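Local coordinates for protein putative C39-like peptidase (Bacillus anthracis, PDB 3ERV) that is of unknown function but is probably a C39-like cysteine peptidase, perhaps held at the membrane, at residues L34-L46 with A56-M69. Sequence-based numbering, arbitrary orientation.
Sequences LSNVPFIQQLPEL and AMMLQYAGITVDKM. With EDO (1,2-ethanediol), chain C.
V37 lays its CG2 methyl squarely over one face of the Y61 ring, a CH-pi contact 3.8 Å from the centroid and 1° off the ring normal. A water bridges Y61 OH to N36 N. P38 lies next along, its CB 3.4 Å from Q60 OE1. The amide end of Q60 is held by V66, Q60 NE2 giving an almost straight bond of 2.9 Å to V66 O, and I40 CD1 packs against that amide and A56 CB. I40 CG1 lies alongside M57 CG at 3.7 Å, the two chains running antiparallel; M57 SD takes a weak hydrogen bond from I40 N (3.5 Å). Extended beyond CG, K68 runs past I40 CG2, its CD on that methyl. K68 NZ gives a hydrogen bond to Q41 O, in the carbonyl plane (2.7 Å), a weak one to Q42 O (3.4 Å), and a salt bridge to E45 OE1 (2.7 Å), approaching from above the carboxylate plane. Beside it, the sulfur of M69 packs on E45 CB and L46 CD2. Loop 34-46 thus spans the C-terminal half of helix 50-61 and the start of helix 68-74 before leading into the former, where Q42 touches C50, probable nucleophile of a papain-like Cys-His-Asp triad.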
loop_
_atom_site.group_PDB
_atom_site.type_symbol
_atom_site.label_atom_id
_atom_site.label_comp_id
_atom_site.label_asym_id
_atom_site.label_seq_id
_atom_site.Cartn_x
_atom_site.Cartn_y
_atom_site.Cartn_z
ATOM N N LEU A 34 14.772 2.081 8.414
ATOM C CA LEU A 34 15.173 2.958 7.327
ATOM C C LEU A 34 14.541 4.301 7.648
ATOM O O LEU A 34 13.524 4.718 7.048
ATOM C CB LEU A 34 14.650 2.401 5.991
ATOM C CG LEU A 34 15.103 0.986 5.597
ATOM C CD1 LEU A 34 14.363 0.547 4.358
ATOM C CD2 LEU A 34 16.637 0.874 5.356
ATOM N N SER A 35 15.160 4.990 8.603
ATOM C CA SER A 35 14.529 6.131 9.220
ATOM C C SER A 35 14.579 7.367 8.318
ATOM O O SER A 35 13.936 8.364 8.608
ATOM C CB SER A 35 15.176 6.386 10.587
ATOM O OG SER A 35 16.565 6.638 10.439
ATOM N N ASN A 36 15.289 7.297 7.191
ATOM C CA ASN A 36 15.311 8.457 6.274
ATOM C C ASN A 36 14.452 8.348 5.028
ATOM O O ASN A 36 14.550 9.178 4.080
ATOM C CB ASN A 36 16.747 8.942 5.968
ATOM C CG ASN A 36 17.350 9.684 7.154
ATOM O OD1 ASN A 36 16.641 9.939 8.156
ATOM N ND2 ASN A 36 18.625 10.087 7.045
ATOM N N VAL A 37 13.597 7.334 5.040
ATOM C CA VAL A 37 12.515 7.241 4.065
ATOM C C VAL A 37 11.712 8.537 4.254
ATOM O O VAL A 37 11.310 8.865 5.370
ATOM C CB VAL A 37 11.624 5.950 4.323
ATOM C CG1 VAL A 37 10.293 5.987 3.513
ATOM C CG2 VAL A 37 12.460 4.666 4.071
ATOM N N PRO A 38 11.480 9.280 3.157
ATOM C CA PRO A 38 10.759 10.569 3.255
ATOM C C PRO A 38 9.340 10.403 3.832
ATOM O O PRO A 38 8.742 9.363 3.707
ATOM C CB PRO A 38 10.683 11.055 1.781
ATOM C CG PRO A 38 11.736 10.378 1.083
ATOM C CD PRO A 38 12.023 9.028 1.809
ATOM N N PHE A 39 8.814 11.437 4.483
ATOM C CA PHE A 39 7.516 11.343 5.113
ATOM C C PHE A 39 6.578 12.257 4.341
ATOM O O PHE A 39 6.859 13.442 4.176
ATOM C CB PHE A 39 7.623 11.710 6.632
ATOM C CG PHE A 39 6.300 12.087 7.285
ATOM C CD1 PHE A 39 5.469 11.141 7.801
ATOM C CD2 PHE A 39 5.924 13.433 7.394
ATOM C CE1 PHE A 39 4.237 11.518 8.404
ATOM C CE2 PHE A 39 4.717 13.815 7.994
ATOM C CZ PHE A 39 3.873 12.850 8.497
ATOM N N ILE A 40 5.466 11.685 3.868
ATOM C CA ILE A 40 4.367 12.425 3.211
ATOM C C ILE A 40 2.988 12.035 3.806
ATOM O O ILE A 40 2.754 10.880 4.202
ATOM C CB ILE A 40 4.343 12.162 1.671
ATOM C CG1 ILE A 40 5.765 12.277 1.095
ATOM C CG2 ILE A 40 3.407 13.199 0.957
ATOM C CD1 ILE A 40 5.917 11.799 -0.368
ATOM N N GLN A 41 2.084 13.013 3.862
ATOM C CA GLN A 41 0.727 12.807 4.325
ATOM C C GLN A 41 -0.185 12.866 3.100
ATOM O O GLN A 41 0.052 13.706 2.243
ATOM C CB GLN A 41 0.348 13.925 5.317
ATOM C CG GLN A 41 0.998 13.740 6.714
ATOM C CD GLN A 41 0.598 12.414 7.402
ATOM O OE1 GLN A 41 -0.338 12.384 8.233
ATOM N NE2 GLN A 41 1.315 11.302 7.064
ATOM N N GLN A 42 -1.218 12.006 3.022
ATOM C CA GLN A 42 -2.161 12.087 1.899
ATOM C C GLN A 42 -3.042 13.353 1.955
ATOM O O GLN A 42 -3.327 13.957 0.909
ATOM C CB GLN A 42 -3.025 10.821 1.786
ATOM C CG GLN A 42 -3.985 10.541 2.983
ATOM C CD GLN A 42 -4.571 9.133 2.922
ATOM O OE1 GLN A 42 -3.873 8.159 3.112
ATOM N NE2 GLN A 42 -5.863 9.032 2.639
ATOM N N LEU A 43 -3.461 13.750 3.166
ATOM C CA LEU A 43 -4.331 14.925 3.329
ATOM C C LEU A 43 -3.480 16.144 3.362
ATOM O O LEU A 43 -2.325 16.061 3.740
ATOM C CB LEU A 43 -5.132 14.865 4.647
ATOM C CG LEU A 43 -6.046 13.673 4.787
ATOM C CD1 LEU A 43 -6.547 13.522 6.235
ATOM C CD2 LEU A 43 -7.211 13.815 3.793
ATOM N N PRO A 44 -4.042 17.296 2.974
ATOM C CA PRO A 44 -5.472 17.438 2.652
ATOM C C PRO A 44 -5.892 17.084 1.197
ATOM O O PRO A 44 -7.074 16.873 0.949
ATOM C CB PRO A 44 -5.705 18.938 2.883
ATOM C CG PRO A 44 -4.374 19.571 2.480
ATOM C CD PRO A 44 -3.357 18.617 3.057
ATOM N N GLU A 45 -4.948 17.052 0.252
ATOM C CA GLU A 45 -5.259 16.879 -1.182
ATOM C C GLU A 45 -5.935 15.561 -1.625
ATOM O O GLU A 45 -6.731 15.552 -2.547
ATOM C CB GLU A 45 -3.987 17.083 -1.999
ATOM C CG GLU A 45 -3.346 18.387 -1.686
ATOM C CD GLU A 45 -2.297 18.346 -0.589
ATOM O OE1 GLU A 45 -2.228 17.459 0.297
ATOM O OE2 GLU A 45 -1.508 19.269 -0.631
ATOM N N LEU A 46 -5.640 14.461 -0.958
ATOM C CA LEU A 46 -6.068 13.133 -1.437
ATOM C C LEU A 46 -6.808 12.398 -0.352
ATOM O O LEU A 46 -6.165 11.720 0.447
ATOM C CB LEU A 46 -4.855 12.294 -1.866
ATOM C CG LEU A 46 -3.990 12.843 -3.030
ATOM C CD1 LEU A 46 -2.945 11.795 -3.441
ATOM C CD2 LEU A 46 -4.933 13.174 -4.237
ATOM N N ALA A 56 4.575 7.132 -3.391
ATOM C CA ALA A 56 5.413 8.310 -3.555
ATOM C C ALA A 56 6.663 8.334 -2.639
ATOM O O ALA A 56 7.800 8.508 -3.103
ATOM C CB ALA A 56 4.562 9.620 -3.434
ATOM N N MET A 57 6.461 8.058 -1.364
ATOM C CA MET A 57 7.572 7.916 -0.401
ATOM C C MET A 57 8.604 6.870 -0.852
ATOM O O MET A 57 9.830 7.105 -0.758
ATOM C CB MET A 57 7.032 7.516 1.001
ATOM C CG MET A 57 6.342 8.665 1.813
ATOM S SD MET A 57 5.762 8.229 3.529
ATOM C CE MET A 57 4.065 7.734 3.227
ATOM N N MET A 58 8.126 5.715 -1.315
ATOM C CA MET A 58 9.005 4.636 -1.790
ATOM C C MET A 58 9.808 5.083 -2.991
ATOM O O MET A 58 11.053 4.924 -3.023
ATOM C CB MET A 58 8.178 3.374 -2.164
ATOM C CG MET A 58 8.970 1.999 -2.429
ATOM S SD MET A 58 8.164 0.750 -3.504
ATOM C CE MET A 58 8.521 1.552 -5.089
ATOM N N LEU A 59 9.105 5.637 -3.988
ATOM C CA LEU A 59 9.765 6.138 -5.216
ATOM C C LEU A 59 10.818 7.241 -4.953
ATOM O O LEU A 59 11.916 7.201 -5.521
ATOM C CB LEU A 59 8.697 6.674 -6.187
ATOM C CG LEU A 59 7.874 5.541 -6.870
ATOM C CD1 LEU A 59 6.839 6.118 -7.846
ATOM C CD2 LEU A 59 8.827 4.587 -7.595
ATOM N N GLN A 60 10.464 8.239 -4.138
ATOM C CA GLN A 60 11.421 9.254 -3.671
ATOM C C GLN A 60 12.680 8.658 -3.051
ATOM O O GLN A 60 13.804 9.041 -3.422
ATOM C CB GLN A 60 10.763 10.221 -2.665
ATOM C CG GLN A 60 9.794 11.109 -3.336
ATOM C CD GLN A 60 9.082 12.042 -2.387
ATOM O OE1 GLN A 60 9.416 12.117 -1.188
ATOM N NE2 GLN A 60 8.081 12.782 -2.920
ATOM N N TYR A 61 12.511 7.747 -2.090
ATOM C CA TYR A 61 13.679 7.104 -1.466
ATOM C C TYR A 61 14.505 6.327 -2.491
ATOM O O TYR A 61 15.715 6.255 -2.385
ATOM C CB TYR A 61 13.233 6.102 -0.418
ATOM C CG TYR A 61 14.292 5.677 0.557
ATOM C CD1 TYR A 61 14.918 6.614 1.384
ATOM C CD2 TYR A 61 14.644 4.327 0.678
ATOM C CE1 TYR A 61 15.848 6.201 2.344
ATOM C CE2 TYR A 61 15.598 3.903 1.599
ATOM C CZ TYR A 61 16.179 4.839 2.432
ATOM O OH TYR A 61 17.083 4.423 3.343
ATOM N N ALA A 62 13.839 5.734 -3.468
ATOM C CA ALA A 62 14.552 5.059 -4.555
ATOM C C ALA A 62 15.274 6.033 -5.514
ATOM O O ALA A 62 15.978 5.587 -6.409
ATOM C CB ALA A 62 13.600 4.152 -5.320
ATOM N N GLY A 63 15.104 7.353 -5.342
ATOM C CA GLY A 63 15.804 8.285 -6.194
ATOM C C GLY A 63 14.958 8.976 -7.259
ATOM O O GLY A 63 15.475 9.758 -8.054
ATOM N N ILE A 64 13.648 8.714 -7.281
ATOM C CA ILE A 64 12.791 9.311 -8.315
ATOM C C ILE A 64 12.207 10.643 -7.826
ATOM O O ILE A 64 11.708 10.714 -6.686
ATOM C CB ILE A 64 11.615 8.359 -8.700
ATOM C CG1 ILE A 64 12.145 6.951 -9.036
ATOM C CG2 ILE A 64 10.725 9.015 -9.824
ATOM C CD1 ILE A 64 13.096 6.917 -10.246
ATOM N N THR A 65 12.255 11.680 -8.668
ATOM C CA THR A 65 11.521 12.911 -8.384
ATOM C C THR A 65 10.031 12.687 -8.740
ATOM O O THR A 65 9.677 12.518 -9.898
ATOM C CB THR A 65 12.062 14.098 -9.224
ATOM O OG1 THR A 65 13.432 14.306 -8.883
ATOM C CG2 THR A 65 11.235 15.445 -8.987
ATOM N N VAL A 66 9.159 12.673 -7.753
ATOM C CA VAL A 66 7.756 12.476 -8.052
ATOM C C VAL A 66 6.948 12.890 -6.824
ATOM O O VAL A 66 7.474 12.893 -5.714
ATOM C CB VAL A 66 7.465 10.992 -8.468
ATOM C CG1 VAL A 66 7.689 10.015 -7.271
ATOM C CG2 VAL A 66 6.027 10.866 -9.099
ATOM N N ASP A 67 5.716 13.320 -7.013
ATOM C CA ASP A 67 4.894 13.624 -5.855
ATOM C C ASP A 67 3.583 12.843 -5.929
ATOM O O ASP A 67 3.241 12.288 -6.973
ATOM C CB ASP A 67 4.618 15.112 -5.739
ATOM C CG ASP A 67 3.808 15.623 -6.887
ATOM O OD1 ASP A 67 2.592 15.438 -6.956
ATOM O OD2 ASP A 67 4.399 16.233 -7.764
ATOM N N LYS A 68 2.866 12.813 -4.812
ATOM C CA LYS A 68 1.625 12.087 -4.701
ATOM C C LYS A 68 0.533 12.534 -5.697
ATOM O O LYS A 68 -0.305 11.717 -6.060
ATOM C CB LYS A 68 1.093 12.182 -3.274
ATOM C CG LYS A 68 0.437 13.534 -2.942
ATOM C CD LYS A 68 0.300 13.707 -1.392
ATOM C CE LYS A 68 -0.597 14.889 -1.082
ATOM N NZ LYS A 68 -0.372 15.465 0.261
ATOM N N MET A 69 0.517 13.809 -6.105
ATOM C CA MET A 69 -0.501 14.302 -7.035
ATOM C C MET A 69 -0.297 13.744 -8.446
ATOM O O MET A 69 -1.256 13.431 -9.175
ATOM C CB MET A 69 -0.526 15.857 -7.077
ATOM C CG MET A 69 -0.751 16.551 -5.662
ATOM S SD MET A 69 -2.307 15.991 -4.941
ATOM C CE MET A 69 -3.424 16.359 -6.327
HETATM C C1 EDO C . 12.672 11.491 8.656
HETATM O O1 EDO C . 14.045 11.192 8.991
HETATM C C2 EDO C . 12.374 11.176 7.180
HETATM O O2 EDO C . 12.291 12.361 6.385
HETATM O O HOH W 1 17.165 5.410 5.864
#